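Uncharacterized protein ABO_0056 (Alcanivorax borkumensis, PDB 3H35) is of unknown function but belongs to the Abi-alpha (DUF4393) family and may take part in abortive infection. Local coordinates at residues L74-G79 against K143-L148; F82-V87 against K154-R159; Y89-A94 against E136-F141. All blocks are in the same frame, centred on the assembly; numbering follows the deposited sequence.

In the fold
All three contacts gather on the antiparallel sheet of the chain. Contacts 1 and 3 are buried. They set neighbouring strands 71-77 and 87-91 against the same helix, 139-151, contact 1 with aliphatic carbons and contact 3 with aromatic rings at the start of the helix. Backbone hydrogen bonds such as Leu76 N to Tyr89 O join the two strands. Contact 2 lies at the surface and is polar: an arginine from the loop between these strands reaches strand 156-164. It adjoins contact 1 through Gly79 O and Ser156 OG. A salt bridge from Arg159 to Glu136 ties the strand of contact 2 to the helical segment of contact 3.

Contact 1. Residues L74-G79 against K143-L148; sequences LTLYSG and KAQAEL
Strand residues 74-77 run past a turn of helix 139-151, and the backbones come nearest at Leu76 and Gln145, with 7.4 Å between their CA atoms. Leu76 makes the whole contact from the strand side. It projects from the strand toward the helix. CG lies anti to the carbonyl carbon (chi1 -65°), and from there the two methyls reach the helix. CD1 does most of the touching. It sits 3.8 Å from Gln145 CA, against the helix backbone itself, and 3.8 Å from Leu148 CD1. The second methyl, CD2, lies 4.1 Å from Gln145 CG. Leu76 thus meets two helix residues three positions apart. It crosses the Gln145 side chain at about a right angle and touches Leu148 methyl to methyl.

Gln145 contributes its aliphatic part, CB and CG. At its amide end OE1 accepts a hydrogen bond from Arg142 NH1. Leu155 packs on both Gln145 and Leu148, and Ile157 of strand 156-164, the neighbour in the sheet, touches Leu76 and Gln145. Pro166 of the second subunit packs on Ala144 and Leu148 of the same helix.

No hydrogen bond links the two segments. The helix is held against the sheet here by van der Waals contact between the two buried leucines and the aliphatic part of Gln145, so shape and the exclusion of water, rather than polar pairing, should account for the attraction.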
loop_
_atom_site.group_PDB
_atom_site.type_symbol
_atom_site.label_atom_id
_atom_site.label_comp_id
_atom_site.label_asym_id
_atom_site.label_seq_id
_atom_site.Cartn_x
_atom_site.Cartn_y
_atom_site.Cartn_z
ATOM N N LEU A 74 -11.680 -9.351 10.688
ATOM C CA LEU A 74 -10.637 -10.222 11.234
ATOM C C LEU A 74 -9.356 -9.881 10.515
ATOM O O LEU A 74 -9.322 -9.810 9.283
ATOM C CB LEU A 74 -10.958 -11.711 11.001
ATOM C CG LEU A 74 -12.229 -12.326 11.594
ATOM C CD1 LEU A 74 -12.252 -13.842 11.222
ATOM C CD2 LEU A 74 -12.292 -12.093 13.092
ATOM N N THR A 75 -8.312 -9.631 11.277
ATOM C CA THR A 75 -7.025 -9.321 10.711
ATOM C C THR A 75 -6.021 -10.390 11.127
ATOM O O THR A 75 -5.921 -10.734 12.296
ATOM C CB THR A 75 -6.584 -7.919 11.180
ATOM O OG1 THR A 75 -7.579 -6.927 10.807
ATOM C CG2 THR A 75 -5.236 -7.583 10.608
ATOM N N LEU A 76 -5.308 -10.937 10.154
ATOM C CA LEU A 76 -4.236 -11.864 10.402
ATOM C C LEU A 76 -2.950 -11.087 10.395
ATOM O O LEU A 76 -2.586 -10.421 9.405
ATOM C CB LEU A 76 -4.208 -12.975 9.360
ATOM C CG LEU A 76 -5.408 -13.913 9.362
ATOM C CD1 LEU A 76 -5.300 -14.949 8.205
ATOM C CD2 LEU A 76 -5.584 -14.611 10.721
ATOM N N TYR A 77 -2.282 -11.171 11.545
ATOM C CA TYR A 77 -1.011 -10.559 11.807
ATOM C C TYR A 77 0.083 -11.597 11.848
ATOM O O TYR A 77 -0.091 -12.680 12.408
ATOM C CB TYR A 77 -1.027 -9.895 13.174
ATOM C CG TYR A 77 -1.734 -8.590 13.206
ATOM C CD1 TYR A 77 -1.071 -7.413 12.930
ATOM C CD2 TYR A 77 -3.073 -8.524 13.504
ATOM C CE1 TYR A 77 -1.749 -6.165 12.963
ATOM C CE2 TYR A 77 -3.759 -7.298 13.550
ATOM C CZ TYR A 77 -3.087 -6.132 13.270
ATOM O OH TYR A 77 -3.772 -4.954 13.299
ATOM N N SER A 78 1.251 -11.200 11.365
ATOM C CA SER A 78 2.360 -12.105 11.200
ATOM C C SER A 78 2.871 -12.646 12.506
ATOM O O SER A 78 3.398 -13.736 12.545
ATOM C CB SER A 78 3.506 -11.403 10.471
ATOM O OG SER A 78 3.960 -10.290 11.208
ATOM N N GLY A 79 2.712 -11.882 13.571
ATOM C CA GLY A 79 3.159 -12.297 14.887
ATOM C C GLY A 79 1.986 -12.528 15.830
ATOM O O GLY A 79 0.820 -12.330 15.465
ATOM N N LYS A 143 -9.105 -21.527 5.503
ATOM C CA LYS A 143 -8.139 -21.975 4.511
ATOM C C LYS A 143 -6.960 -20.982 4.368
ATOM O O LYS A 143 -5.805 -21.386 4.347
ATOM C CB LYS A 143 -8.841 -22.115 3.174
ATOM C CG LYS A 143 -8.050 -22.840 2.119
ATOM C CD LYS A 143 -8.750 -22.725 0.751
ATOM C CE LYS A 143 -8.056 -23.563 -0.328
ATOM N NZ LYS A 143 -8.146 -25.004 0.044
ATOM N N ALA A 144 -7.273 -19.698 4.272
ATOM C CA ALA A 144 -6.237 -18.650 4.126
ATOM C C ALA A 144 -5.339 -18.645 5.374
ATOM O O ALA A 144 -4.116 -18.614 5.277
ATOM C CB ALA A 144 -6.873 -17.258 3.936
ATOM N N GLN A 145 -5.974 -18.718 6.530
ATOM C CA GLN A 145 -5.244 -18.744 7.785
ATOM C C GLN A 145 -4.285 -19.950 7.841
ATOM O O GLN A 145 -3.158 -19.776 8.191
ATOM C CB GLN A 145 -6.193 -18.795 8.981
ATOM C CG GLN A 145 -5.488 -18.744 10.360
ATOM C CD GLN A 145 -6.410 -19.165 11.487
ATOM O OE1 GLN A 145 -7.457 -19.801 11.256
ATOM N NE2 GLN A 145 -6.033 -18.818 12.721
ATOM N N ALA A 146 -4.764 -21.139 7.470
ATOM C CA ALA A 146 -3.955 -22.313 7.484
ATOM C C ALA A 146 -2.789 -22.169 6.496
ATOM O O ALA A 146 -1.670 -22.496 6.844
ATOM C CB ALA A 146 -4.806 -23.594 7.238
ATOM N N GLU A 147 -3.009 -21.616 5.304
ATOM C CA GLU A 147 -1.897 -21.427 4.374
ATOM C C GLU A 147 -0.812 -20.535 4.965
ATOM O O GLU A 147 0.390 -20.831 4.873
ATOM C CB GLU A 147 -2.366 -20.800 3.080
ATOM C CG GLU A 147 -3.306 -21.649 2.228
ATOM C CD GLU A 147 -3.735 -20.902 0.945
ATOM O OE1 GLU A 147 -2.929 -20.106 0.396
ATOM O OE2 GLU A 147 -4.872 -21.122 0.484
ATOM N N LEU A 148 -1.245 -19.444 5.583
ATOM C CA LEU A 148 -0.310 -18.482 6.171
ATOM C C LEU A 148 0.418 -19.056 7.379
ATOM O O LEU A 148 1.611 -18.733 7.599
ATOM C CB LEU A 148 -1.039 -17.192 6.555
ATOM C CG LEU A 148 -1.417 -16.325 5.368
ATOM C CD1 LEU A 148 -2.420 -15.253 5.770
ATOM C CD2 LEU A 148 -0.166 -15.707 4.742
#

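Contact 2. Residues F82-V87 against K154-R159; sequences FSRGEV and KLSIRR
Ser156 OG is approached by two groups: the Arg84 guanidinium and the carbonyl oxygen of Gly79. Arg84 NH1 lies 2.7 Å from Ser156 OG, but the N-H...O angle is only 126°, so the bond is weak. The stronger partner is Gly79 O, which is hydrogen-bonded to the same hydroxyl. Ser156 therefore ties together the loop after strand 71-77 and the arginine that comes back from it.

The Arg84 chain bends at CG (chi2 -75°), and its guanidinium swings over to strand 156-164. There Arg158 crosses it at about a right angle. Arg158 CD sits over one face of the Arg84 guanidinium, offset toward its rim, with CD 3.5 Å from Arg84 NH2. The two guanidinium planes are 71° apart, and Arg84 NH2 lies at the edge of the Arg158 group. Arg84 NH2 and Arg158 NE are 3.9 Å apart, a close approach of like charges. Water 1 lies between them. It accepts from Arg158 NE at 2.9 Å and from Arg84 NH2 at 3.2 Å, which probably eases the repulsion.

Arg158 also has acid partners, Glu160 and Asp123, in salt bridges. Arg84 packs on Tyr77 of strand 71-77. The arrangement belongs to a beta hairpin of an antiparallel sheet: the connection between strands 71-77 and 87-91 folds back so that its arginine reaches strand 156-164, which lies beside 71-77 in the sheet.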
loop_
_atom_site.group_PDB
_atom_site.type_symbol
_atom_site.label_atom_id
_atom_site.label_comp_id
_atom_site.label_asym_id
_atom_site.label_seq_id
_atom_site.Cartn_x
_atom_site.Cartn_y
_atom_site.Cartn_z
ATOM N N PHE A 82 1.324 -10.753 21.477
ATOM C CA PHE A 82 2.290 -10.017 22.257
ATOM C C PHE A 82 3.407 -9.443 21.378
ATOM O O PHE A 82 4.335 -8.857 21.893
ATOM C CB PHE A 82 2.824 -10.875 23.411
ATOM C CG PHE A 82 1.725 -11.399 24.307
ATOM C CD1 PHE A 82 0.992 -10.515 25.116
ATOM C CD2 PHE A 82 1.371 -12.750 24.290
ATOM C CE1 PHE A 82 -0.059 -10.978 25.927
ATOM C CE2 PHE A 82 0.327 -13.226 25.089
ATOM C CZ PHE A 82 -0.389 -12.345 25.921
ATOM N N SER A 83 3.300 -9.608 20.059
ATOM C CA SER A 83 4.164 -8.874 19.139
ATOM C C SER A 83 3.655 -8.960 17.711
ATOM O O SER A 83 4.207 -9.685 16.899
ATOM C CB SER A 83 5.591 -9.408 19.196
ATOM O OG SER A 83 6.362 -8.686 18.230
ATOM N N ARG A 84 2.608 -8.211 17.412
ATOM C CA ARG A 84 1.766 -8.470 16.233
ATOM C C ARG A 84 2.495 -8.495 14.880
ATOM O O ARG A 84 2.087 -9.240 13.985
ATOM C CB ARG A 84 0.649 -7.428 16.161
ATOM C CG ARG A 84 -0.348 -7.475 17.317
ATOM C CD ARG A 84 -1.264 -8.637 17.161
ATOM N NE ARG A 84 -2.363 -8.613 18.109
ATOM C CZ ARG A 84 -3.273 -9.582 18.218
ATOM N NH1 ARG A 84 -3.217 -10.657 17.426
ATOM N NH2 ARG A 84 -4.262 -9.462 19.114
ATOM N N GLY A 85 3.558 -7.693 14.726
ATOM C CA GLY A 85 4.208 -7.535 13.435
ATOM C C GLY A 85 3.288 -6.900 12.405
ATOM O O GLY A 85 2.582 -5.932 12.702
ATOM N N GLU A 86 3.255 -7.453 11.204
ATOM C CA GLU A 86 2.524 -6.806 10.109
ATOM C C GLU A 86 1.200 -7.476 9.735
ATOM O O GLU A 86 0.997 -8.667 9.943
ATOM C CB GLU A 86 3.423 -6.705 8.872
ATOM C CG GLU A 86 4.338 -5.458 8.874
ATOM C CD GLU A 86 5.267 -5.416 7.656
ATOM O OE1 GLU A 86 5.383 -6.477 6.964
ATOM O OE2 GLU A 86 5.872 -4.325 7.397
ATOM N N VAL A 87 0.328 -6.684 9.129
ATOM C CA VAL A 87 -0.985 -7.155 8.658
ATOM C C VAL A 87 -0.793 -8.016 7.399
ATOM O O VAL A 87 -0.188 -7.569 6.434
ATOM C CB VAL A 87 -1.931 -5.971 8.324
ATOM C CG1 VAL A 87 -3.082 -6.452 7.475
ATOM C CG2 VAL A 87 -2.402 -5.248 9.606
ATOM N N LYS A 154 3.594 -18.031 14.244
ATOM C CA LYS A 154 2.997 -17.232 15.316
ATOM C C LYS A 154 1.768 -16.387 14.873
ATOM O O LYS A 154 1.159 -15.675 15.693
ATOM C CB LYS A 154 4.089 -16.351 15.946
ATOM C CG LYS A 154 5.066 -17.231 16.731
ATOM C CD LYS A 154 6.439 -16.657 16.933
ATOM C CE LYS A 154 7.381 -17.770 17.449
ATOM N NZ LYS A 154 8.834 -17.396 17.197
ATOM N N LEU A 155 1.397 -16.510 13.598
ATOM C CA LEU A 155 0.249 -15.793 13.009
ATOM C C LEU A 155 -0.902 -15.724 13.997
ATOM O O LEU A 155 -1.282 -16.733 14.590
ATOM C CB LEU A 155 -0.265 -16.552 11.778
ATOM C CG LEU A 155 -1.217 -15.859 10.830
ATOM C CD1 LEU A 155 -0.461 -14.797 10.009
ATOM C CD2 LEU A 155 -1.894 -16.877 9.895
ATOM N N SER A 156 -1.488 -14.554 14.147
ATOM C CA SER A 156 -2.647 -14.434 15.024
ATOM C C SER A 156 -3.806 -13.710 14.373
ATOM O O SER A 156 -3.618 -12.776 13.542
ATOM C CB SER A 156 -2.268 -13.725 16.341
ATOM O OG SER A 156 -1.690 -12.469 16.072
ATOM N N ILE A 157 -4.997 -14.108 14.799
ATOM C CA ILE A 157 -6.223 -13.404 14.450
ATOM C C ILE A 157 -6.410 -12.306 15.442
ATOM O O ILE A 157 -6.322 -12.528 16.643
ATOM C CB ILE A 157 -7.473 -14.260 14.591
ATOM C CG1 ILE A 157 -7.363 -15.511 13.712
ATOM C CG2 ILE A 157 -8.722 -13.417 14.206
ATOM C CD1 ILE A 157 -8.557 -16.447 13.758
ATOM N N ARG A 158 -6.710 -11.123 14.941
ATOM C CA ARG A 158 -7.158 -10.056 15.787
ATOM C C ARG A 158 -8.489 -9.552 15.305
ATOM O O ARG A 158 -8.642 -9.234 14.125
ATOM C CB ARG A 158 -6.158 -8.910 15.812
ATOM C CG ARG A 158 -6.514 -7.872 16.838
ATOM C CD ARG A 158 -5.367 -6.861 17.023
ATOM N NE ARG A 158 -5.602 -5.947 18.149
ATOM C CZ ARG A 158 -6.065 -4.697 18.042
ATOM N NH1 ARG A 158 -6.232 -3.951 19.134
ATOM N NH2 ARG A 158 -6.354 -4.171 16.862
ATOM N N ARG A 159 -9.440 -9.482 16.232
ATOM C CA ARG A 159 -10.745 -8.948 15.965
ATOM C C ARG A 159 -10.698 -7.422 15.980
ATOM O O ARG A 159 -10.310 -6.796 16.949
ATOM C CB ARG A 159 -11.769 -9.453 16.966
ATOM C CG ARG A 159 -12.059 -10.953 16.870
ATOM C CD ARG A 159 -12.874 -11.383 18.066
ATOM N NE ARG A 159 -13.449 -12.705 17.900
ATOM C CZ ARG A 159 -14.331 -13.233 18.732
ATOM N NH1 ARG A 159 -14.745 -12.552 19.802
ATOM N NH2 ARG A 159 -14.823 -14.428 18.477
HETATM O O HOH W 1 -5.041 -6.835 20.813
#

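Contact 3. Residues Y89-A94 against E136-F141; sequences YRYSNA and EGDSDF. With EDO (1,2-ethanediol), chain D.
Tyr91 and Phe141 form the tight part of this contact, where strand 87-91 of the antiparallel sheet meets the N-terminal turn of helix 139-151. Tyr91 CB lies 3.6 Å from Phe141 CD1. Phe141 CB sits over the centre of the Tyr91 ring in a CH-pi contact, 4.0 Å from the ring centroid. The two rings themselves are oblique, with planes at 52°. Tyr89, two residues back on the strand, adds CE2 at the Phe141 ring, with Phe141 CD1 near the plane of the tyrosine. Both tyrosines hold CG anti to the backbone N, and Tyr91 (chi1 -172°) thereby extends from the strand toward the helix start. Leu74 touches Phe141, while Ile106 and Cys135 pack on Tyr91.

The hydroxyl end of Tyr91 is the solvent side. It comes close to Asp138, which is partly exposed: Tyr91 OH is 2.9 Å from Asp138 CG, but the angles to both oxygens are poor for a direct bond. Water 2 sits 2.9 Å from Tyr91 OH, in the plane of the ring, and can donate to Asp140 OD2.

On the far side of the strand Arg90 binds a 1,2-ethanediol molecule, probably from the crystallisation liquor, and pairs with Glu160 and with Glu86 of the third subunit. Asp138 is the N-cap of the helix: its OD2 accepts from Phe141 N at 3.0 Å through the anti lone pair, with a weaker bond from Asp140 N.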
loop_
_atom_site.group_PDB
_atom_site.type_symbol
_atom_site.label_atom_id
_atom_site.label_comp_id
_atom_site.label_asym_id
_atom_site.label_seq_id
_atom_site.Cartn_x
_atom_site.Cartn_y
_atom_site.Cartn_z
ATOM N N TYR A 89 -3.585 -10.226 6.017
ATOM C CA TYR A 89 -4.787 -10.701 5.401
ATOM C C TYR A 89 -5.929 -10.149 6.206
ATOM O O TYR A 89 -5.829 -10.037 7.414
ATOM C CB TYR A 89 -4.847 -12.240 5.449
ATOM C CG TYR A 89 -5.992 -12.893 4.674
ATOM C CD1 TYR A 89 -5.831 -13.231 3.347
ATOM C CD2 TYR A 89 -7.211 -13.253 5.294
ATOM C CE1 TYR A 89 -6.820 -13.853 2.647
ATOM C CE2 TYR A 89 -8.231 -13.878 4.560
ATOM C CZ TYR A 89 -7.995 -14.173 3.250
ATOM O OH TYR A 89 -8.937 -14.798 2.463
ATOM N N ARG A 90 -7.000 -9.786 5.532
ATOM C CA ARG A 90 -8.158 -9.253 6.207
ATOM C C ARG A 90 -9.422 -9.862 5.644
ATOM O O ARG A 90 -9.484 -10.145 4.460
ATOM C CB ARG A 90 -8.192 -7.745 6.147
ATOM C CG ARG A 90 -7.256 -7.140 7.146
ATOM C CD ARG A 90 -7.291 -5.622 7.201
ATOM N NE ARG A 90 -6.909 -5.175 8.547
ATOM C CZ ARG A 90 -6.150 -4.126 8.824
ATOM N NH1 ARG A 90 -5.620 -3.390 7.850
ATOM N NH2 ARG A 90 -5.894 -3.835 10.091
ATOM N N TYR A 91 -10.395 -10.091 6.530
ATOM C CA TYR A 91 -11.631 -10.766 6.188
ATOM C C TYR A 91 -12.791 -10.083 6.888
ATOM O O TYR A 91 -12.654 -9.574 7.978
ATOM C CB TYR A 91 -11.559 -12.267 6.557
ATOM C CG TYR A 91 -12.735 -13.068 6.057
ATOM C CD1 TYR A 91 -12.723 -13.649 4.782
ATOM C CD2 TYR A 91 -13.880 -13.203 6.832
ATOM C CE1 TYR A 91 -13.824 -14.365 4.308
ATOM C CE2 TYR A 91 -14.989 -13.910 6.366
ATOM C CZ TYR A 91 -14.954 -14.485 5.104
ATOM O OH TYR A 91 -16.070 -15.181 4.648
ATOM N N SER A 92 -13.944 -10.069 6.252
ATOM C CA SER A 92 -15.114 -9.479 6.880
ATOM C C SER A 92 -16.315 -10.125 6.276
ATOM O O SER A 92 -16.208 -10.697 5.187
ATOM C CB SER A 92 -15.163 -7.973 6.634
ATOM O OG SER A 92 -16.332 -7.394 7.197
ATOM N N ASN A 93 -17.450 -10.047 6.975
ATOM C CA ASN A 93 -18.742 -10.433 6.400
ATOM C C ASN A 93 -19.556 -9.233 5.919
ATOM O O ASN A 93 -20.707 -9.394 5.547
ATOM C CB ASN A 93 -19.556 -11.336 7.370
ATOM C CG ASN A 93 -19.894 -10.653 8.670
ATOM O OD1 ASN A 93 -19.249 -9.676 9.062
ATOM N ND2 ASN A 93 -20.908 -11.174 9.370
ATOM N N ALA A 94 -18.942 -8.050 5.885
ATOM C CA ALA A 94 -19.610 -6.821 5.436
ATOM C C ALA A 94 -20.139 -6.983 4.000
ATOM O O ALA A 94 -21.091 -6.340 3.626
ATOM C CB ALA A 94 -18.655 -5.627 5.511
ATOM N N GLU A 136 -15.100 -16.131 11.768
ATOM C CA GLU A 136 -14.086 -17.090 12.159
ATOM C C GLU A 136 -14.478 -18.508 11.705
ATOM O O GLU A 136 -13.615 -19.352 11.444
ATOM C CB GLU A 136 -13.827 -17.030 13.664
ATOM C CG GLU A 136 -12.987 -15.808 14.033
ATOM C CD GLU A 136 -13.118 -15.362 15.479
ATOM O OE1 GLU A 136 -13.986 -15.884 16.191
ATOM O OE2 GLU A 136 -12.379 -14.444 15.914
ATOM N N GLY A 137 -15.771 -18.750 11.548
ATOM C CA GLY A 137 -16.214 -20.047 11.106
ATOM C C GLY A 137 -16.134 -20.232 9.605
ATOM O O GLY A 137 -16.274 -21.343 9.123
ATOM N N ASP A 138 -15.930 -19.166 8.848
ATOM C CA ASP A 138 -15.937 -19.305 7.423
ATOM C C ASP A 138 -14.793 -20.193 6.905
ATOM O O ASP A 138 -13.624 -20.017 7.257
ATOM C CB ASP A 138 -15.838 -17.937 6.744
ATOM C CG ASP A 138 -15.869 -18.055 5.241
ATOM O OD1 ASP A 138 -16.991 -18.177 4.706
ATOM O OD2 ASP A 138 -14.802 -18.040 4.599
ATOM N N SER A 139 -15.126 -21.102 6.003
ATOM C CA SER A 139 -14.147 -22.067 5.518
ATOM C C SER A 139 -13.018 -21.431 4.666
ATOM O O SER A 139 -11.897 -21.902 4.713
ATOM C CB SER A 139 -14.847 -23.189 4.746
ATOM O OG SER A 139 -15.481 -22.644 3.591
ATOM N N ASP A 140 -13.318 -20.376 3.909
ATOM C CA ASP A 140 -12.317 -19.711 3.076
ATOM C C ASP A 140 -11.314 -18.965 3.933
ATOM O O ASP A 140 -10.131 -19.004 3.669
ATOM C CB ASP A 140 -12.945 -18.696 2.119
ATOM C CG ASP A 140 -13.775 -19.341 1.030
ATOM O OD1 ASP A 140 -13.356 -20.366 0.441
ATOM O OD2 ASP A 140 -14.858 -18.792 0.748
ATOM N N PHE A 141 -11.809 -18.235 4.917
ATOM C CA PHE A 141 -10.941 -17.595 5.864
ATOM C C PHE A 141 -10.015 -18.632 6.525
ATOM O O PHE A 141 -8.791 -18.423 6.639
ATOM C CB PHE A 141 -11.779 -16.901 6.929
ATOM C CG PHE A 141 -10.967 -16.400 8.059
ATOM C CD1 PHE A 141 -10.204 -15.261 7.907
ATOM C CD2 PHE A 141 -10.929 -17.086 9.250
ATOM C CE1 PHE A 141 -9.384 -14.815 8.940
ATOM C CE2 PHE A 141 -10.125 -16.651 10.293
ATOM C CZ PHE A 141 -9.340 -15.509 10.121
HETATM C C1 EDO D . -5.441 -6.266 3.984
HETATM O O1 EDO D . -4.624 -7.241 3.313
HETATM C C2 EDO D . -4.722 -4.951 4.193
HETATM O O2 EDO D . -5.179 -4.393 5.413
HETATM O O HOH W 2 -15.757 -16.488 2.127
#